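Local coordinates for clavulanic acid biosynthesis oligopeptide binding protein 2 (Streptomyces clavuligerus, PDB 2WOL) that probably binds oligopeptides or related solutes as a family 5 extracellular solute-binding protein of the clavulanic acid biosynthesis pathway, at residues R65-Y70 and D84-P89; W99-R104 and S181-L186; T397-F402 and V422-V427; T429-G434 and V450-A455. All blocks are in the same frame, centred on the assembly; numbering follows the deposited sequence.

Contact 1 (R65-Y70 and D84-P89); sequences RTLMAY and DLAEGP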
loop_
_atom_site.group_PDB
_atom_site.type_symbol
_atom_site.label_atom_id
_atom_site.label_comp_id
_atom_site.label_asym_id
_atom_site.label_seq_id
_atom_site.Cartn_x
_atom_site.Cartn_y
_atom_site.Cartn_z
ATOM N N ARG A 65 -4.146 -9.710 16.015
ATOM C CA ARG A 65 -2.741 -10.053 15.946
ATOM C C ARG A 65 -2.495 -11.003 14.779
ATOM O O ARG A 65 -3.429 -11.602 14.243
ATOM C CB ARG A 65 -2.284 -10.672 17.264
ATOM C CG ARG A 65 -2.433 -9.739 18.458
ATOM C CD ARG A 65 -1.990 -10.413 19.741
ATOM N NE ARG A 65 -0.561 -10.703 19.743
ATOM C CZ ARG A 65 0.103 -11.191 20.787
ATOM N NH1 ARG A 65 -0.533 -11.453 21.920
ATOM N NH2 ARG A 65 1.406 -11.420 20.697
ATOM N N THR A 66 -1.232 -11.124 14.388
ATOM C CA THR A 66 -0.824 -11.964 13.269
ATOM C C THR A 66 0.448 -12.702 13.685
ATOM O O THR A 66 1.019 -12.394 14.733
ATOM C CB THR A 66 -0.575 -11.112 12.002
ATOM O OG1 THR A 66 0.175 -9.944 12.361
ATOM C CG2 THR A 66 -1.894 -10.663 11.378
ATOM N N LEU A 67 0.890 -13.676 12.895
ATOM C CA LEU A 67 2.122 -14.403 13.228
ATOM C C LEU A 67 3.292 -13.438 13.346
ATOM O O LEU A 67 4.064 -13.489 14.317
ATOM C CB LEU A 67 2.424 -15.494 12.199
ATOM C CG LEU A 67 1.542 -16.745 12.240
ATOM C CD1 LEU A 67 1.797 -17.595 11.010
ATOM C CD2 LEU A 67 1.780 -17.556 13.509
ATOM N N MET A 68 3.401 -12.563 12.348
ATOM C CA MET A 68 4.422 -11.523 12.286
ATOM C C MET A 68 3.713 -10.182 12.199
ATOM O O MET A 68 2.587 -10.111 11.723
ATOM C CB MET A 68 5.297 -11.710 11.045
ATOM C CG MET A 68 5.952 -13.081 10.938
ATOM S SD MET A 68 7.205 -13.345 12.215
ATOM C CE MET A 68 8.451 -12.151 11.723
ATOM N N ALA A 69 4.364 -9.120 12.661
ATOM C CA ALA A 69 3.788 -7.778 12.560
ATOM C C ALA A 69 4.884 -6.752 12.368
ATOM O O ALA A 69 6.012 -6.957 12.812
ATOM C CB ALA A 69 2.969 -7.446 13.803
ATOM N N TYR A 70 4.563 -5.643 11.711
ATOM C CA TYR A 70 5.532 -4.554 11.630
ATOM C C TYR A 70 5.748 -3.984 13.029
ATOM O O TYR A 70 4.786 -3.713 13.747
ATOM C CB TYR A 70 5.113 -3.509 10.585
ATOM C CG TYR A 70 5.040 -4.155 9.223
ATOM C CD1 TYR A 70 3.824 -4.597 8.706
ATOM C CD2 TYR A 70 6.201 -4.396 8.485
ATOM C CE1 TYR A 70 3.757 -5.233 7.474
ATOM C CE2 TYR A 70 6.148 -5.038 7.248
ATOM C CZ TYR A 70 4.917 -5.457 6.754
ATOM O OH TYR A 70 4.842 -6.101 5.538
ATOM N N ASP A 84 5.073 -11.692 16.323
ATOM C CA ASP A 84 3.896 -11.210 17.032
ATOM C C ASP A 84 3.252 -12.392 17.756
ATOM O O ASP A 84 3.560 -12.641 18.922
ATOM C CB ASP A 84 2.936 -10.508 16.057
ATOM C CG ASP A 84 1.686 -9.958 16.733
ATOM O OD1 ASP A 84 1.590 -9.975 17.980
ATOM O OD2 ASP A 84 0.788 -9.497 15.997
ATOM N N LEU A 85 2.385 -13.136 17.072
ATOM C CA LEU A 85 1.843 -14.368 17.652
ATOM C C LEU A 85 2.887 -15.474 17.648
ATOM O O LEU A 85 2.870 -16.345 18.518
ATOM C CB LEU A 85 0.579 -14.829 16.920
ATOM C CG LEU A 85 -0.681 -13.981 17.083
ATOM C CD1 LEU A 85 -1.731 -14.431 16.092
ATOM C CD2 LEU A 85 -1.229 -14.050 18.501
ATOM N N ALA A 86 3.785 -15.442 16.666
ATOM C CA ALA A 86 4.898 -16.385 16.601
ATOM C C ALA A 86 5.973 -16.016 17.615
ATOM O O ALA A 86 6.144 -14.841 17.951
ATOM C CB ALA A 86 5.484 -16.433 15.200
ATOM N N GLU A 87 6.697 -17.019 18.097
ATOM C CA GLU A 87 7.771 -16.766 19.061
ATOM C C GLU A 87 9.039 -16.247 18.385
ATOM O O GLU A 87 9.869 -15.600 19.029
ATOM C CB GLU A 87 8.087 -18.045 19.840
ATOM C CG GLU A 87 6.899 -18.618 20.607
ATOM C CD GLU A 87 7.161 -20.010 21.154
ATOM O OE1 GLU A 87 7.602 -20.894 20.385
ATOM O OE2 GLU A 87 6.910 -20.224 22.357
ATOM N N GLY A 88 9.177 -16.530 17.091
ATOM C CA GLY A 88 10.302 -16.051 16.296
ATOM C C GLY A 88 9.908 -15.823 14.846
ATOM O O GLY A 88 8.805 -16.195 14.442
ATOM N N PRO A 89 10.808 -15.212 14.050
ATOM C CA PRO A 89 10.527 -15.033 12.624
ATOM C C PRO A 89 10.387 -16.370 11.900
ATOM O O PRO A 89 10.871 -17.398 12.385
ATOM C CB PRO A 89 11.757 -14.276 12.107
ATOM C CG PRO A 89 12.398 -13.699 13.315
ATOM C CD PRO A 89 12.119 -14.656 14.422
#
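D84 and R65 form a salt bridge in which both NE and NH2 of the arginine converge on one carboxylate oxygen. NE lies 2.9 Å from D84 OD1 on its syn side and NH2 lies 3.1 Å from the same OD1, both from one face of the carboxylate. Guanidinium and carboxylate planes differ by only 21°. With CG anti to the backbone N (chi1 -179°), the D84 carboxyl carbon is carried toward segment 65-70; there OD2 accepts from T66 N, 3.1 Å away and above the carboxylate plane, in a nearly straight bond. A short acidic side chain thus ties down both a side chain and a backbone. OD2 is shared with R242, and R65 NH2 also reaches T238 O, so the buried charges have further partners. L85 CD2 lies over one guanidinium face, toward its rim, 3.6 Å from R65 NE; an apolar methyl can cover the flat face while N-H groups bond at the edge. The L85 amide bonds to T66 O at 2.8 Å. The contact lies where the chain leaves strand 82-83, the antiparallel partner of strand 68-69, as a loop; Y101 of strand 98-102 packs on L67, M68 and A86, and D184 of helix 183-186 touches M68 and P89.

Contact 2 (W99-R104 and S181-L186); sequences WTYRLR and SDFDHL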
loop_
_atom_site.group_PDB
_atom_site.type_symbol
_atom_site.label_atom_id
_atom_site.label_comp_id
_atom_site.label_asym_id
_atom_site.label_seq_id
_atom_site.Cartn_x
_atom_site.Cartn_y
_atom_site.Cartn_z
ATOM N N TRP A 99 8.149 -22.576 5.108
ATOM C CA TRP A 99 8.153 -21.587 6.173
ATOM C C TRP A 99 7.431 -22.128 7.393
ATOM O O TRP A 99 6.255 -22.494 7.319
ATOM C CB TRP A 99 7.492 -20.300 5.681
ATOM C CG TRP A 99 8.323 -19.561 4.688
ATOM C CD1 TRP A 99 8.580 -19.920 3.396
ATOM C CD2 TRP A 99 9.023 -18.334 4.911
ATOM N NE1 TRP A 99 9.393 -18.989 2.795
ATOM C CE2 TRP A 99 9.681 -18.005 3.704
ATOM C CE3 TRP A 99 9.150 -17.475 6.010
ATOM C CZ2 TRP A 99 10.460 -16.851 3.569
ATOM C CZ3 TRP A 99 9.919 -16.331 5.876
ATOM C CH2 TRP A 99 10.567 -16.030 4.664
ATOM N N THR A 100 8.149 -22.175 8.511
ATOM C CA THR A 100 7.636 -22.727 9.757
ATOM C C THR A 100 7.550 -21.649 10.838
ATOM O O THR A 100 8.479 -20.857 11.014
ATOM C CB THR A 100 8.538 -23.895 10.232
ATOM O OG1 THR A 100 8.604 -24.891 9.205
ATOM C CG2 THR A 100 8.016 -24.522 11.516
ATOM N N TYR A 101 6.422 -21.624 11.546
ATOM C CA TYR A 101 6.191 -20.702 12.659
ATOM C C TYR A 101 5.754 -21.472 13.892
ATOM O O TYR A 101 5.080 -22.506 13.791
ATOM C CB TYR A 101 5.118 -19.659 12.311
ATOM C CG TYR A 101 5.466 -18.777 11.136
ATOM C CD1 TYR A 101 5.204 -19.194 9.833
ATOM C CD2 TYR A 101 6.052 -17.524 11.325
ATOM C CE1 TYR A 101 5.519 -18.395 8.741
ATOM C CE2 TYR A 101 6.372 -16.711 10.239
ATOM C CZ TYR A 101 6.103 -17.158 8.949
ATOM O OH TYR A 101 6.410 -16.387 7.850
ATOM N N ARG A 102 6.137 -20.951 15.053
ATOM C CA ARG A 102 5.799 -21.552 16.337
ATOM C C ARG A 102 5.026 -20.534 17.157
ATOM O O ARG A 102 5.532 -19.452 17.456
ATOM C CB ARG A 102 7.069 -22.026 17.055
ATOM C CG ARG A 102 7.932 -22.886 16.144
ATOM C CD ARG A 102 9.198 -23.444 16.777
ATOM N NE ARG A 102 10.002 -24.070 15.729
ATOM C CZ ARG A 102 9.780 -25.284 15.225
ATOM N NH1 ARG A 102 8.790 -26.037 15.691
ATOM N NH2 ARG A 102 10.553 -25.749 14.255
ATOM N N LEU A 103 3.790 -20.881 17.492
ATOM C CA LEU A 103 2.870 -19.953 18.138
ATOM C C LEU A 103 3.072 -19.875 19.643
ATOM O O LEU A 103 3.373 -20.881 20.298
ATOM C CB LEU A 103 1.422 -20.345 17.840
ATOM C CG LEU A 103 0.813 -19.974 16.487
ATOM C CD1 LEU A 103 1.316 -20.882 15.368
ATOM C CD2 LEU A 103 -0.707 -20.041 16.585
ATOM N N ARG A 104 2.900 -18.673 20.188
ATOM C CA ARG A 104 2.841 -18.477 21.636
ATOM C C ARG A 104 1.672 -19.270 22.218
ATOM O O ARG A 104 0.618 -19.386 21.591
ATOM C CB ARG A 104 2.686 -16.994 21.974
ATOM C CG ARG A 104 3.895 -16.141 21.644
ATOM C CD ARG A 104 3.542 -14.670 21.758
ATOM N NE ARG A 104 4.719 -13.812 21.694
ATOM C CZ ARG A 104 5.453 -13.464 22.749
ATOM N NH1 ARG A 104 5.138 -13.897 23.964
ATOM N NH2 ARG A 104 6.505 -12.674 22.590
ATOM N N SER A 181 10.866 -15.112 -0.900
ATOM C CA SER A 181 11.705 -14.449 0.099
ATOM C C SER A 181 10.911 -13.623 1.117
ATOM O O SER A 181 11.337 -13.463 2.260
ATOM C CB SER A 181 12.747 -13.553 -0.589
ATOM O OG SER A 181 12.128 -12.578 -1.414
ATOM N N ASP A 182 9.753 -13.117 0.697
ATOM C CA ASP A 182 9.013 -12.122 1.478
ATOM C C ASP A 182 7.842 -12.679 2.295
ATOM O O ASP A 182 6.913 -11.941 2.636
ATOM C CB ASP A 182 8.534 -10.988 0.556
ATOM C CG ASP A 182 9.683 -10.248 -0.120
ATOM O OD1 ASP A 182 10.859 -10.451 0.264
ATOM O OD2 ASP A 182 9.400 -9.454 -1.039
ATOM N N PHE A 183 7.889 -13.966 2.637
ATOM C CA PHE A 183 6.725 -14.595 3.270
ATOM C C PHE A 183 6.326 -14.011 4.637
ATOM O O PHE A 183 5.134 -13.944 4.957
ATOM C CB PHE A 183 6.877 -16.116 3.338
ATOM C CG PHE A 183 5.572 -16.847 3.496
ATOM C CD1 PHE A 183 4.699 -16.983 2.414
ATOM C CD2 PHE A 183 5.211 -17.393 4.722
ATOM C CE1 PHE A 183 3.492 -17.644 2.552
ATOM C CE2 PHE A 183 4.003 -18.071 4.867
ATOM C CZ PHE A 183 3.146 -18.196 3.783
ATOM N N ASP A 184 7.303 -13.577 5.437
ATOM C CA ASP A 184 6.991 -12.938 6.722
ATOM C C ASP A 184 6.059 -11.730 6.530
ATOM O O ASP A 184 5.241 -11.415 7.398
ATOM C CB ASP A 184 8.262 -12.466 7.440
ATOM C CG ASP A 184 8.910 -13.546 8.309
ATOM O OD1 ASP A 184 8.298 -14.611 8.572
ATOM O OD2 ASP A 184 10.051 -13.300 8.755
ATOM N N HIS A 185 6.208 -11.048 5.395
ATOM C CA HIS A 185 5.358 -9.903 5.065
ATOM C C HIS A 185 3.916 -10.323 4.849
ATOM O O HIS A 185 2.992 -9.653 5.314
ATOM C CB HIS A 185 5.879 -9.171 3.832
ATOM C CG HIS A 185 7.152 -8.430 4.074
ATOM N ND1 HIS A 185 7.180 -7.120 4.500
ATOM C CD2 HIS A 185 8.444 -8.820 3.964
ATOM C CE1 HIS A 185 8.435 -6.730 4.634
ATOM N NE2 HIS A 185 9.222 -7.743 4.314
ATOM N N LEU A 186 3.727 -11.444 4.157
ATOM C CA LEU A 186 2.386 -11.976 3.939
ATOM C C LEU A 186 1.742 -12.392 5.255
ATOM O O LEU A 186 0.534 -12.247 5.431
ATOM C CB LEU A 186 2.406 -13.139 2.944
ATOM C CG LEU A 186 2.990 -12.866 1.551
ATOM C CD1 LEU A 186 2.736 -14.059 0.646
ATOM C CD2 LEU A 186 2.452 -11.577 0.906
#
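W99 and F183 make the apolar part of this contact, and they do so through a methylene group more than through their rings. F183 CB sits over the centre of the indole six-membered ring, 3.4 Å from its centroid and 14° off the normal, a CH-pi contact; a broad indole offers such a carbon a large flat surface. The F183 ring meets the five-membered ring of W99 obliquely, with centroids 4.9 Å apart and planes at 44°, neither a stack nor an edge-to-face pair. The two side chains pass one another heading opposite ways.

The polar part is one hydrogen bond. Y101 OH donates to D184 OD1 at 2.7 Å, using the anti lone pair of that oxygen, with ring and carboxylate planes 55° apart. Tyrosine suits the place because its hydroxyl reaches from the strand to the helix while its ring stays among apolar neighbours. The amide of G90 also bonds to D184 OD1, so two donors hold this carboxylate oxygen.

Mixed contacts join the two groups. The edge of F183 meets the tyrosine hydroxyl, CD2 lying 3.5 Å from Y101 OH, and D184 OD1 comes to the edge of the indole, 3.6 Å from W99 CZ3.

Strand 98-102 runs between strands 91-93 and 171-175 of an antiparallel sheet, and helix 183-186 packs against it. F174 of strand 171-175 meets the F183 ring, and L140 of helix 140-144 also touches F183.

Contact 3 (T397-F402 and V422-V427); sequences TQRGKF and VKELDV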
loop_
_atom_site.group_PDB
_atom_site.type_symbol
_atom_site.label_atom_id
_atom_site.label_comp_id
_atom_site.label_asym_id
_atom_site.label_seq_id
_atom_site.Cartn_x
_atom_site.Cartn_y
_atom_site.Cartn_z
ATOM N N THR A 397 -7.382 8.607 -17.982
ATOM C CA THR A 397 -7.234 9.216 -16.662
ATOM C C THR A 397 -8.549 9.216 -15.875
ATOM O O THR A 397 -9.582 8.780 -16.385
ATOM C CB THR A 397 -6.672 10.657 -16.775
ATOM O OG1 THR A 397 -6.286 11.128 -15.482
ATOM C CG2 THR A 397 -7.698 11.611 -17.379
ATOM N N GLN A 398 -8.479 9.680 -14.627
ATOM C CA GLN A 398 -9.647 9.949 -13.781
ATOM C C GLN A 398 -9.927 11.442 -13.796
ATOM O O GLN A 398 -9.031 12.239 -14.084
ATOM C CB GLN A 398 -9.350 9.597 -12.319
ATOM C CG GLN A 398 -9.145 8.143 -11.969
ATOM C CD GLN A 398 -8.864 7.948 -10.481
ATOM O OE1 GLN A 398 -8.461 8.883 -9.782
ATOM N NE2 GLN A 398 -9.081 6.734 -9.991
ATOM N N ARG A 399 -11.154 11.825 -13.443
ATOM C CA ARG A 399 -11.458 13.209 -13.079
ATOM C C ARG A 399 -10.678 13.607 -11.826
ATOM O O ARG A 399 -10.415 12.768 -10.962
ATOM C CB ARG A 399 -12.960 13.385 -12.828
ATOM C CG ARG A 399 -13.760 13.744 -14.070
ATOM C CD ARG A 399 -15.252 13.464 -13.904
ATOM N NE ARG A 399 -15.585 12.049 -14.090
ATOM C CZ ARG A 399 -15.936 11.496 -15.251
ATOM N NH1 ARG A 399 -16.000 12.226 -16.358
ATOM N NH2 ARG A 399 -16.222 10.199 -15.305
ATOM N N GLY A 400 -10.301 14.881 -11.738
ATOM C CA GLY A 400 -9.605 15.401 -10.562
ATOM C C GLY A 400 -8.118 15.616 -10.775
ATOM O O GLY A 400 -7.699 16.137 -11.811
ATOM N N LYS A 401 -7.322 15.211 -9.788
ATOM C CA LYS A 401 -5.872 15.424 -9.807
ATOM C C LYS A 401 -5.189 14.667 -10.946
ATOM O O LYS A 401 -4.204 15.144 -11.517
ATOM C CB LYS A 401 -5.251 15.030 -8.461
ATOM C CG LYS A 401 -3.991 15.808 -8.099
ATOM C CD LYS A 401 -4.310 17.245 -7.702
ATOM C CE LYS A 401 -3.049 18.024 -7.365
ATOM N NZ LYS A 401 -3.271 19.499 -7.416
ATOM N N PHE A 402 -5.720 13.487 -11.263
ATOM C CA PHE A 402 -5.227 12.681 -12.378
ATOM C C PHE A 402 -5.440 13.400 -13.707
ATOM O O PHE A 402 -4.611 13.283 -14.615
ATOM C CB PHE A 402 -5.924 11.317 -12.403
ATOM C CG PHE A 402 -5.332 10.297 -11.465
ATOM C CD1 PHE A 402 -4.646 10.681 -10.314
ATOM C CD2 PHE A 402 -5.497 8.941 -11.722
ATOM C CE1 PHE A 402 -4.114 9.728 -9.447
ATOM C CE2 PHE A 402 -4.975 7.983 -10.860
ATOM C CZ PHE A 402 -4.280 8.376 -9.723
ATOM N N VAL A 422 -7.838 13.382 -24.258
ATOM C CA VAL A 422 -7.974 12.809 -22.929
ATOM C C VAL A 422 -9.275 12.016 -22.823
ATOM O O VAL A 422 -10.350 12.517 -23.174
ATOM C CB VAL A 422 -7.937 13.918 -21.846
ATOM C CG1 VAL A 422 -8.030 13.319 -20.462
ATOM C CG2 VAL A 422 -6.672 14.767 -21.975
ATOM N N LYS A 423 -9.165 10.776 -22.356
ATOM C CA LYS A 423 -10.334 9.943 -22.084
ATOM C C LYS A 423 -10.459 9.733 -20.582
ATOM O O LYS A 423 -9.608 9.092 -19.961
ATOM C CB LYS A 423 -10.238 8.598 -22.820
ATOM C CG LYS A 423 -11.334 7.581 -22.473
ATOM C CD LYS A 423 -12.715 8.039 -22.923
ATOM C CE LYS A 423 -13.794 7.084 -22.436
ATOM N NZ LYS A 423 -15.145 7.492 -22.923
ATOM N N GLU A 424 -11.515 10.292 -20.000
ATOM C CA GLU A 424 -11.773 10.121 -18.575
ATOM C C GLU A 424 -12.568 8.853 -18.315
ATOM O O GLU A 424 -13.513 8.537 -19.044
ATOM C CB GLU A 424 -12.501 11.333 -17.997
ATOM C CG GLU A 424 -11.609 12.552 -17.845
ATOM C CD GLU A 424 -12.330 13.747 -17.252
ATOM O OE1 GLU A 424 -13.582 13.775 -17.265
ATOM O OE2 GLU A 424 -11.639 14.666 -16.772
ATOM N N LEU A 425 -12.166 8.126 -17.276
ATOM C CA LEU A 425 -12.845 6.905 -16.871
ATOM C C LEU A 425 -13.415 7.080 -15.467
ATOM O O LEU A 425 -12.902 7.879 -14.681
ATOM C CB LEU A 425 -11.884 5.711 -16.917
ATOM C CG LEU A 425 -11.195 5.400 -18.254
ATOM C CD1 LEU A 425 -10.100 4.353 -18.068
ATOM C CD2 LEU A 425 -12.206 4.956 -19.313
ATOM N N ASP A 426 -14.472 6.329 -15.161
ATOM C CA ASP A 426 -15.122 6.371 -13.849
ATOM C C ASP A 426 -14.113 6.200 -12.713
ATOM O O ASP A 426 -13.278 5.292 -12.742
ATOM C CB ASP A 426 -16.197 5.285 -13.760
ATOM C CG ASP A 426 -17.253 5.580 -12.703
ATOM O OD1 ASP A 426 -16.914 6.111 -11.621
ATOM O OD2 ASP A 426 -18.434 5.267 -12.958
ATOM N N VAL A 427 -14.206 7.082 -11.719
ATOM C CA VAL A 427 -13.273 7.117 -10.591
ATOM C C VAL A 427 -13.352 5.852 -9.727
ATOM O O VAL A 427 -12.327 5.230 -9.432
ATOM C CB VAL A 427 -13.491 8.387 -9.712
ATOM C CG1 VAL A 427 -12.630 8.346 -8.452
ATOM C CG2 VAL A 427 -13.198 9.652 -10.513
HETATM O O HOH W 1 -13.405 10.299 -14.004
#
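T397 and E424 pair as neighbours on adjacent parallel strands, and here the contact is tight. T397 N bonds to K423 O at 3.0 Å, and L425 N bonds to T397 O at 2.8 Å, nearly in line with that carbonyl. T397 is beta-branched, as suits a strand; its CG2 lies between the backbone N and carbonyl carbon and meets V422 CG1 at 3.5 Å. The T397 and E424 side chains project together from one face of the sheet, T397 CG2 4.0 Å from E424 CG.

Toward R399 the contact is looser and more exposed. The arginine chain is bent at chi3 (-80°), which turns NE aside; NH1 lies 3.0 Å from E424 OE1, a salt bridge. Guanidinium and carboxylate planes stand at 84°, and NE is 4.1 Å from the same E424 OE1. E424 OE2 has a second partner, R403 of helix 401-414. A water bridges the backbones, accepting from R399 N at 2.8 Å and donating to L425 O at 2.6 Å.

The contact closes a beta-alpha-beta unit, strand 391-398, helix 401-414 and strand 418-425. The helix covers T397 and V422 through A406 and V410, while Y430 of helix 430-434 touches Q398 and L425.

Contact 4 (T429-G434 and V450-A455); sequences TYFSLG and VTDWGA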
loop_
_atom_site.group_PDB
_atom_site.type_symbol
_atom_site.label_atom_id
_atom_site.label_comp_id
_atom_site.label_asym_id
_atom_site.label_seq_id
_atom_site.Cartn_x
_atom_site.Cartn_y
_atom_site.Cartn_z
ATOM N N THR A 429 -14.376 2.821 -10.250
ATOM C CA THR A 429 -13.985 1.554 -10.867
ATOM C C THR A 429 -12.716 1.667 -11.718
ATOM O O THR A 429 -12.449 0.799 -12.549
ATOM C CB THR A 429 -15.112 0.992 -11.756
ATOM O OG1 THR A 429 -15.413 1.931 -12.795
ATOM C CG2 THR A 429 -16.369 0.707 -10.936
ATOM N N TYR A 430 -11.939 2.726 -11.503
ATOM C CA TYR A 430 -10.756 3.006 -12.325
ATOM C C TYR A 430 -9.744 1.860 -12.337
ATOM O O TYR A 430 -9.131 1.573 -13.368
ATOM C CB TYR A 430 -10.084 4.300 -11.864
ATOM C CG TYR A 430 -9.017 4.824 -12.804
ATOM C CD1 TYR A 430 -9.358 5.348 -14.053
ATOM C CD2 TYR A 430 -7.671 4.816 -12.436
ATOM C CE1 TYR A 430 -8.387 5.841 -14.914
ATOM C CE2 TYR A 430 -6.688 5.313 -13.292
ATOM C CZ TYR A 430 -7.055 5.819 -14.530
ATOM O OH TYR A 430 -6.097 6.311 -15.386
ATOM N N PHE A 431 -9.586 1.199 -11.195
ATOM C CA PHE A 431 -8.607 0.124 -11.057
ATOM C C PHE A 431 -9.200 -1.264 -11.339
ATOM O O PHE A 431 -8.483 -2.185 -11.727
ATOM C CB PHE A 431 -7.942 0.196 -9.674
ATOM C CG PHE A 431 -7.503 1.590 -9.288
ATOM C CD1 PHE A 431 -8.246 2.344 -8.385
ATOM C CD2 PHE A 431 -6.362 2.156 -9.849
ATOM C CE1 PHE A 431 -7.848 3.639 -8.034
ATOM C CE2 PHE A 431 -5.956 3.447 -9.507
ATOM C CZ PHE A 431 -6.700 4.190 -8.598
ATOM N N SER A 432 -10.513 -1.397 -11.166
ATOM C CA SER A 432 -11.208 -2.663 -11.395
ATOM C C SER A 432 -11.708 -2.837 -12.832
ATOM O O SER A 432 -11.621 -3.932 -13.401
ATOM C CB SER A 432 -12.379 -2.809 -10.418
ATOM O OG SER A 432 -13.229 -1.674 -10.477
ATOM N N LEU A 433 -12.242 -1.766 -13.413
ATOM C CA LEU A 433 -12.852 -1.847 -14.740
ATOM C C LEU A 433 -12.326 -0.794 -15.716
ATOM O O LEU A 433 -12.662 -0.824 -16.900
ATOM C CB LEU A 433 -14.384 -1.751 -14.639
ATOM C CG LEU A 433 -15.148 -2.855 -13.895
ATOM C CD1 LEU A 433 -16.560 -2.391 -13.569
ATOM C CD2 LEU A 433 -15.175 -4.161 -14.687
ATOM N N GLY A 434 -11.503 0.128 -15.220
ATOM C CA GLY A 434 -10.989 1.227 -16.037
ATOM C C GLY A 434 -9.596 0.945 -16.561
ATOM O O GLY A 434 -9.406 0.051 -17.386
ATOM N N VAL A 450 -2.622 7.439 -16.767
ATOM C CA VAL A 450 -2.160 8.092 -15.544
ATOM C C VAL A 450 -2.616 7.277 -14.346
ATOM O O VAL A 450 -3.795 6.936 -14.231
ATOM C CB VAL A 450 -2.722 9.530 -15.404
ATOM C CG1 VAL A 450 -2.253 10.179 -14.090
ATOM C CG2 VAL A 450 -2.316 10.385 -16.589
ATOM N N THR A 451 -1.692 6.964 -13.445
ATOM C CA THR A 451 -2.078 6.275 -12.223
ATOM C C THR A 451 -1.123 6.539 -11.065
ATOM O O THR A 451 -0.102 7.203 -11.230
ATOM C CB THR A 451 -2.286 4.752 -12.460
ATOM O OG1 THR A 451 -3.049 4.203 -11.378
ATOM C CG2 THR A 451 -0.963 4.013 -12.592
ATOM N N ASP A 452 -1.490 6.043 -9.890
ATOM C CA ASP A 452 -0.582 6.005 -8.755
ATOM C C ASP A 452 -0.623 4.609 -8.153
ATOM O O ASP A 452 -1.586 3.869 -8.367
ATOM C CB ASP A 452 -0.892 7.106 -7.730
ATOM C CG ASP A 452 -2.190 6.880 -6.970
ATOM O OD1 ASP A 452 -3.120 6.228 -7.491
ATOM O OD2 ASP A 452 -2.284 7.388 -5.833
ATOM N N TRP A 453 0.431 4.248 -7.430
ATOM C CA TRP A 453 0.610 2.889 -6.943
ATOM C C TRP A 453 1.376 2.895 -5.632
ATOM O O TRP A 453 2.354 3.626 -5.483
ATOM C CB TRP A 453 1.374 2.060 -7.979
ATOM C CG TRP A 453 1.969 0.791 -7.436
ATOM C CD1 TRP A 453 3.289 0.558 -7.167
ATOM C CD2 TRP A 453 1.271 -0.413 -7.093
ATOM N NE1 TRP A 453 3.455 -0.714 -6.680
ATOM C CE2 TRP A 453 2.235 -1.335 -6.626
ATOM C CE3 TRP A 453 -0.074 -0.804 -7.136
ATOM C CZ2 TRP A 453 1.897 -2.624 -6.203
ATOM C CZ3 TRP A 453 -0.407 -2.091 -6.725
ATOM C CH2 TRP A 453 0.576 -2.981 -6.260
ATOM N N GLY A 454 0.913 2.080 -4.690
ATOM C CA GLY A 454 1.652 1.782 -3.471
ATOM C C GLY A 454 1.704 0.278 -3.274
ATOM O O GLY A 454 0.723 -0.426 -3.518
ATOM N N ALA A 455 2.853 -0.215 -2.835
ATOM C CA ALA A 455 3.027 -1.643 -2.586
ATOM C C ALA A 455 2.116 -2.129 -1.463
ATOM O O ALA A 455 1.819 -1.385 -0.530
ATOM C CB ALA A 455 4.466 -1.933 -2.244
#
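Y430 reaches V450 with its phenol. Its CG is anti to the backbone N (chi1 -169°), which directs the side chain toward the strand, and OH donates to the carbonyl of V450, 2.7 Å from V450 O and in the plane of that carbonyl. V450 O also lies near the plane of the ring at its edge, 3.4 Å from Y430 CE2. A tyrosine suits this position because the short, weakly bonded helix 430-434, which includes a pi-type turn, and strand 450-453 are 11.5 Å apart at their axes, a distance a long, rigid side chain with a polar tip can bridge.

F431 follows. Its ring edge faces the T451 hydroxyl, CE2 lying 3.5 Å from T451 OG1, and Y430 CD2 lies over one ring face, offset toward the rim. W480 meets the F431 ring as well and touches T451. Q398 of strand 391-398 packs on both Y430 and F431.

The chemistry is therefore sparse: one hydrogen bond from a side chain to a backbone carbonyl, and an aromatic edge beside a hydroxyl. The phenol gives the carbonyl of V450, a buried residue, a donor. Because this bond ends on main chain, it does not draw on the V450 side chain; the 157 Å² buried here is modest.

In the fold
The four contacts follow one another along the chain and fall into two pairs on opposite sides of its centre. Contacts 1 and 2 have centres about 8 Å apart and touch through Y70 with H185 and E87 with R102, joining the two-stranded sheet of 68-69 and 82-83 to the sheet containing strand 98-102. Contacts 3 and 4, centres about 11 Å apart, share the mixed sheet in which strands 391-398 and 448-453 are neighbours. Between the pairs the centres lie 29 to 41 Å apart, yet nearest atoms of contacts 1 and 4 come to about 8 Å. This division is consistent with the two-lobed architecture of extracellular solute-binding proteins, which as a family close around a ligand.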